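Local coordinates for F5/8 type C domain protein (Bacteroides ovatus, PDB 4ZRX) that is a putative alpha-L-fucosidase, which probably releases terminal alpha-L-fucose from glycans by hydrolysis and also carries an F5/8 type C domain, at residues Lys309-Ile314 / Lys346-Tyr351; Ser290-Trp295 / Glu339-Arg344. All coordinates share one frame; numbering follows the deposited sequence.

Contact 1 (Lys309-Ile314 / Lys346-Tyr351)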
loop_
_atom_site.group_PDB
_atom_site.type_symbol
_atom_site.label_atom_id
_atom_site.label_comp_id
_atom_site.label_asym_id
_atom_site.label_seq_id
_atom_site.Cartn_x
_atom_site.Cartn_y
_atom_site.Cartn_z
ATOM N N LYS A 309 -0.059 -1.568 -12.825
ATOM C CA LYS A 309 1.306 -1.948 -12.412
ATOM C C LYS A 309 1.633 -1.567 -10.980
ATOM O O LYS A 309 2.191 -2.341 -10.230
ATOM C CB LYS A 309 2.387 -1.376 -13.312
ATOM C CG LYS A 309 3.790 -1.925 -12.901
ATOM C CD LYS A 309 4.848 -1.540 -13.854
ATOM C CE LYS A 309 6.132 -2.162 -13.467
ATOM N NZ LYS A 309 6.656 -1.574 -12.232
ATOM N N HIS A 310 1.260 -0.361 -10.576
ATOM C CA HIS A 310 1.540 0.062 -9.212
ATOM C C HIS A 310 0.784 -0.783 -8.202
ATOM O O HIS A 310 1.332 -1.195 -7.152
ATOM C CB HIS A 310 1.156 1.535 -9.090
ATOM C CG HIS A 310 1.603 2.201 -7.837
ATOM N ND1 HIS A 310 1.375 3.553 -7.626
ATOM C CD2 HIS A 310 2.339 1.782 -6.787
ATOM C CE1 HIS A 310 1.903 3.909 -6.467
ATOM N NE2 HIS A 310 2.466 2.852 -5.925
ATOM N N LEU A 311 -0.497 -1.079 -8.467
ATOM C CA LEU A 311 -1.260 -1.915 -7.546
ATOM C C LEU A 311 -0.690 -3.334 -7.455
ATOM O O LEU A 311 -0.565 -3.910 -6.368
ATOM C CB LEU A 311 -2.743 -1.974 -7.957
ATOM C CG LEU A 311 -3.455 -0.627 -7.784
ATOM C CD1 LEU A 311 -4.871 -0.802 -8.309
ATOM C CD2 LEU A 311 -3.578 -0.243 -6.322
ATOM N N SER A 312 -0.276 -3.868 -8.604
ATOM C CA SER A 312 0.401 -5.158 -8.613
ATOM C C SER A 312 1.682 -5.132 -7.807
ATOM O O SER A 312 1.939 -6.035 -6.955
ATOM C CB SER A 312 0.704 -5.570 -10.071
ATOM O OG SER A 312 1.501 -6.740 -10.085
ATOM N N ASP A 313 2.470 -4.088 -7.980
ATOM C CA ASP A 313 3.710 -3.947 -7.212
ATOM C C ASP A 313 3.410 -3.843 -5.741
ATOM O O ASP A 313 4.117 -4.453 -4.908
ATOM C CB ASP A 313 4.589 -2.805 -7.674
ATOM C CG ASP A 313 5.190 -3.031 -9.087
ATOM O OD1 ASP A 313 5.360 -4.186 -9.574
ATOM O OD2 ASP A 313 5.487 -1.990 -9.705
ATOM N N ILE A 314 2.399 -3.054 -5.397
ATOM C CA ILE A 314 1.968 -3.022 -3.982
ATOM C C ILE A 314 1.612 -4.400 -3.477
ATOM O O ILE A 314 2.031 -4.767 -2.377
ATOM C CB ILE A 314 0.804 -1.995 -3.773
ATOM C CG1 ILE A 314 1.367 -0.570 -3.879
ATOM C CG2 ILE A 314 0.134 -2.164 -2.420
ATOM C CD1 ILE A 314 0.335 0.495 -4.076
ATOM N N LYS A 346 -11.362 -4.087 -11.061
ATOM C CA LYS A 346 -11.624 -5.237 -11.923
ATOM C C LYS A 346 -10.345 -5.673 -12.639
ATOM O O LYS A 346 -10.039 -6.866 -12.717
ATOM C CB LYS A 346 -12.685 -4.913 -12.969
ATOM C CG LYS A 346 -14.043 -4.757 -12.313
ATOM C CD LYS A 346 -15.177 -4.485 -13.317
ATOM C CE LYS A 346 -16.499 -4.392 -12.612
ATOM N NZ LYS A 346 -17.476 -3.724 -13.489
ATOM N N GLU A 347 -9.627 -4.709 -13.174
ATOM C CA GLU A 347 -8.321 -4.989 -13.818
ATOM C C GLU A 347 -7.349 -5.677 -12.869
ATOM O O GLU A 347 -6.636 -6.583 -13.267
ATOM C CB GLU A 347 -7.692 -3.740 -14.368
ATOM C CG GLU A 347 -8.434 -3.201 -15.611
ATOM C CD GLU A 347 -7.985 -1.789 -16.005
ATOM O OE1 GLU A 347 -7.047 -1.217 -15.360
ATOM O OE2 GLU A 347 -8.562 -1.264 -17.010
ATOM N N PHE A 348 -7.312 -5.210 -11.623
ATOM C CA PHE A 348 -6.410 -5.742 -10.622
ATOM C C PHE A 348 -6.831 -7.156 -10.265
ATOM O O PHE A 348 -6.000 -8.058 -10.157
ATOM C CB PHE A 348 -6.425 -4.767 -9.466
ATOM C CG PHE A 348 -5.530 -5.088 -8.283
ATOM C CD1 PHE A 348 -4.266 -5.681 -8.425
ATOM C CD2 PHE A 348 -5.922 -4.671 -7.006
ATOM C CE1 PHE A 348 -3.463 -5.891 -7.337
ATOM C CE2 PHE A 348 -5.137 -4.920 -5.894
ATOM C CZ PHE A 348 -3.879 -5.514 -6.049
ATOM N N ALA A 349 -8.141 -7.357 -10.070
ATOM C CA ALA A 349 -8.653 -8.683 -9.754
ATOM C C ALA A 349 -8.400 -9.653 -10.920
ATOM O O ALA A 349 -8.017 -10.789 -10.709
ATOM C CB ALA A 349 -10.162 -8.647 -9.421
ATOM N N ASP A 350 -8.609 -9.209 -12.147
ATOM C CA ASP A 350 -8.391 -10.076 -13.298
ATOM C C ASP A 350 -6.907 -10.440 -13.405
ATOM O O ASP A 350 -6.553 -11.587 -13.700
ATOM C CB ASP A 350 -8.829 -9.392 -14.593
ATOM C CG ASP A 350 -10.329 -9.284 -14.743
ATOM O OD1 ASP A 350 -11.109 -9.896 -14.002
ATOM O OD2 ASP A 350 -10.730 -8.529 -15.649
ATOM N N TYR A 351 -6.019 -9.482 -13.128
ATOM C CA TYR A 351 -4.578 -9.757 -13.164
ATOM C C TYR A 351 -4.150 -10.804 -12.120
ATOM O O TYR A 351 -3.409 -11.732 -12.439
ATOM C CB TYR A 351 -3.797 -8.478 -13.000
ATOM C CG TYR A 351 -2.329 -8.705 -13.088
ATOM C CD1 TYR A 351 -1.742 -8.947 -14.295
ATOM C CD2 TYR A 351 -1.532 -8.749 -11.944
ATOM C CE1 TYR A 351 -0.375 -9.225 -14.377
ATOM C CE2 TYR A 351 -0.187 -9.004 -12.019
ATOM C CZ TYR A 351 0.389 -9.257 -13.233
ATOM O OH TYR A 351 1.774 -9.537 -13.348
#
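Two successive helices of the alpha/beta barrel, 308-316 and 339-356, meet where Leu-311 lies against Phe-348. Over these segments the axes pass 10.1 Å apart at a signed crossing angle of -52°, and four residues, all buried, make the contact. CG of Phe-348 is anti to the backbone N (chi1 -179°), which carries the ring away from its own helix and under Leu-311. CB of Leu-311 stands 3.9 Å from the ring centroid and only 7° off its normal, a CH-pi contact made over the centre of one face. Atom CE1 of the same ring also lies 3.6 Å from the backbone O of Leu-311, so the ring touches main chain as well as side chain. One turn on, CE2 of Tyr-351 comes within 3.4 Å of Ser-312 OG, while the Tyr-351 hydroxyl is hydrogen-bonded to the backbone O of Glu-461. With an alanine in place of Phe-348, the face under Leu-311 CB is lost, which would probably open a gap there and leave Arg-352 without its cation-pi partner. Helix 308-316 links the adjacent parallel strands 279-290 and 324-328 as a beta-alpha-beta crossover, and helix 339-356 follows the second strand; Leu-308 and Tyr-315 extend the packing around Phe-348.

Contact 2 (Ser290-Trp295 / Glu339-Arg344); sequences SIRPGW and EADIKR
NH2 of Arg-292 is gripped by two carboxylates: it donates to Asp-341 OD1 at 2.7 Å, with an N-H...O angle of 167°, and also forms a salt bridge to OD1 of Asp-302. A second bond, from Arg-292 NE to Asp-341 OD2 at 2.8 Å, makes the grip on Asp-341 side-on and bidentate. Both oxygens use their syn lone pairs, and the guanidinium and carboxylate planes lie 18° apart, a nearly coplanar pairing that limits rotation of either group. A bend at chi2 (146°) turns the chain of Arg-292 so that it meets Asp-341 at about a right angle, its NE and NH2 edge facing the carboxylate. Ile-291 flanks the pair, its CG2 3.6 Å from Asp-341 OD2, and its CD1 reaches 4.4 Å from CG of Arg-344. Within the loop, the backbone N of Arg-292 donates to Ser-290 OG at 3.2 Å, closing an ST turn; that hydroxyl in turn donates to Gly-294 O at 2.7 Å. Asp-341 belongs to the first turn of helix 339-356, whose dipole may further favour its negative charge. The salt bridge thus ties the loop after strand 279-290 to the start of the helix after strand 324-328, at the C-terminal end of the strands, where TIM-barrel enzymes carry their active sites.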
loop_
_atom_site.group_PDB
_atom_site.type_symbol
_atom_site.label_atom_id
_atom_site.label_comp_id
_atom_site.label_asym_id
_atom_site.label_seq_id
_atom_site.Cartn_x
_atom_site.Cartn_y
_atom_site.Cartn_z
ATOM N N SER A 290 -3.923 3.871 -0.063
ATOM C CA SER A 290 -5.093 4.226 -0.850
ATOM C C SER A 290 -4.927 3.985 -2.345
ATOM O O SER A 290 -3.837 4.031 -2.877
ATOM C CB SER A 290 -5.449 5.703 -0.577
ATOM O OG SER A 290 -6.630 6.105 -1.250
ATOM N N ILE A 291 -6.016 3.651 -2.990
ATOM C CA ILE A 291 -6.073 3.577 -4.471
ATOM C C ILE A 291 -5.864 4.905 -5.163
ATOM O O ILE A 291 -5.556 4.934 -6.393
ATOM C CB ILE A 291 -7.344 2.861 -4.960
ATOM C CG1 ILE A 291 -7.059 2.159 -6.279
ATOM C CG2 ILE A 291 -8.534 3.834 -5.014
ATOM C CD1 ILE A 291 -8.276 1.330 -6.824
ATOM N N ARG A 292 -6.037 5.987 -4.404
ATOM C CA ARG A 292 -5.861 7.360 -4.885
ATOM C C ARG A 292 -4.786 8.035 -4.061
ATOM O O ARG A 292 -4.345 7.482 -3.057
ATOM C CB ARG A 292 -7.178 8.133 -4.727
ATOM C CG ARG A 292 -8.262 7.731 -5.731
ATOM C CD ARG A 292 -9.683 7.788 -5.197
ATOM N NE ARG A 292 -10.611 7.673 -6.315
ATOM C CZ ARG A 292 -11.054 8.692 -7.051
ATOM N NH1 ARG A 292 -10.806 9.968 -6.753
ATOM N NH2 ARG A 292 -11.851 8.419 -8.061
ATOM N N PRO A 293 -4.395 9.261 -4.409
ATOM C CA PRO A 293 -3.381 9.920 -3.558
ATOM C C PRO A 293 -3.881 10.193 -2.127
ATOM O O PRO A 293 -3.136 9.973 -1.173
ATOM C CB PRO A 293 -3.107 11.220 -4.296
ATOM C CG PRO A 293 -3.322 10.872 -5.703
ATOM C CD PRO A 293 -4.523 9.950 -5.703
ATOM N N GLY A 294 -5.124 10.641 -1.997
ATOM C CA GLY A 294 -5.744 10.883 -0.710
ATOM C C GLY A 294 -6.586 9.664 -0.252
ATOM O O GLY A 294 -6.844 8.759 -1.029
ATOM N N TRP A 295 -6.921 9.633 1.024
ATOM C CA TRP A 295 -7.807 8.643 1.590
ATOM C C TRP A 295 -9.252 8.900 1.294
ATOM O O TRP A 295 -10.030 7.964 1.084
ATOM C CB TRP A 295 -7.574 8.527 3.110
ATOM C CG TRP A 295 -6.177 8.108 3.492
ATOM C CD1 TRP A 295 -5.165 8.914 3.940
ATOM C CD2 TRP A 295 -5.680 6.785 3.479
ATOM N NE1 TRP A 295 -4.036 8.153 4.184
ATOM C CE2 TRP A 295 -4.333 6.837 3.893
ATOM C CE3 TRP A 295 -6.245 5.562 3.194
ATOM C CZ2 TRP A 295 -3.552 5.668 4.043
ATOM C CZ3 TRP A 295 -5.471 4.430 3.277
ATOM C CH2 TRP A 295 -4.140 4.481 3.730
ATOM N N GLU A 339 -16.536 5.161 -10.947
ATOM C CA GLU A 339 -16.351 4.310 -12.109
ATOM C C GLU A 339 -14.907 3.962 -12.402
ATOM O O GLU A 339 -14.587 2.822 -12.829
ATOM C CB GLU A 339 -16.879 5.078 -13.318
ATOM C CG GLU A 339 -18.456 5.211 -13.368
ATOM C CD GLU A 339 -19.064 6.392 -12.520
ATOM O OE1 GLU A 339 -18.342 7.191 -11.874
ATOM O OE2 GLU A 339 -20.325 6.531 -12.549
ATOM N N ALA A 340 -14.033 4.966 -12.262
ATOM C CA ALA A 340 -12.614 4.776 -12.510
ATOM C C ALA A 340 -12.042 3.705 -11.552
ATOM O O ALA A 340 -11.318 2.825 -11.994
ATOM C CB ALA A 340 -11.797 6.095 -12.370
ATOM N N ASP A 341 -12.363 3.833 -10.272
ATOM C CA ASP A 341 -11.927 2.860 -9.215
ATOM C C ASP A 341 -12.481 1.469 -9.537
ATOM O O ASP A 341 -11.756 0.482 -9.431
ATOM C CB ASP A 341 -12.375 3.303 -7.844
ATOM C CG ASP A 341 -12.033 4.826 -7.530
ATOM O OD1 ASP A 341 -12.198 5.754 -8.402
ATOM O OD2 ASP A 341 -11.591 5.091 -6.394
ATOM N N ILE A 342 -13.750 1.385 -9.956
ATOM C CA ILE A 342 -14.355 0.100 -10.303
ATOM C C ILE A 342 -13.565 -0.590 -11.412
ATOM O O ILE A 342 -13.200 -1.766 -11.303
ATOM C CB ILE A 342 -15.819 0.244 -10.704
ATOM C CG1 ILE A 342 -16.697 0.653 -9.512
ATOM C CG2 ILE A 342 -16.316 -1.067 -11.308
ATOM C CD1 ILE A 342 -18.075 1.135 -9.880
ATOM N N LYS A 343 -13.278 0.154 -12.466
ATOM C CA LYS A 343 -12.600 -0.424 -13.597
ATOM C C LYS A 343 -11.208 -0.907 -13.184
ATOM O O LYS A 343 -10.783 -1.983 -13.599
ATOM C CB LYS A 343 -12.482 0.589 -14.724
ATOM C CG LYS A 343 -11.993 0.018 -16.031
ATOM C CD LYS A 343 -12.017 1.074 -17.095
ATOM C CE LYS A 343 -11.448 0.512 -18.375
ATOM N NZ LYS A 343 -11.807 1.366 -19.496
ATOM N N ARG A 344 -10.501 -0.093 -12.417
ATOM C CA ARG A 344 -9.165 -0.449 -11.995
ATOM C C ARG A 344 -9.151 -1.659 -11.004
ATOM O O ARG A 344 -8.256 -2.527 -11.093
ATOM C CB ARG A 344 -8.442 0.767 -11.405
ATOM C CG ARG A 344 -7.044 0.478 -10.958
ATOM C CD ARG A 344 -6.080 -0.018 -12.060
ATOM N NE ARG A 344 -6.350 0.569 -13.361
ATOM C CZ ARG A 344 -6.116 1.829 -13.693
ATOM N NH1 ARG A 344 -5.601 2.710 -12.833
ATOM N NH2 ARG A 344 -6.435 2.228 -14.944
#

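Both contacts are buried and both use helix 339-356: contact 2 engages its first turns, and contact 1 the turns that follow. Their partners are consecutive in the chain, the loop leaving strand 279-290 and then helix 308-316, so the segments alternate and one helix is fastened to both parts of the preceding strand-loop-helix unit. The chemistry changes along it. Charge pairing dominates near the loop, whereas aromatic and aliphatic packing takes over between the helices. The centres of the two contacts lie about 12 Å apart, yet the two meet directly: Leu-311 CD1 approaches Arg-344 CG at 3.7 Å and Ile-291 CG1 at 4.2 Å, so that they join through aliphatic packing.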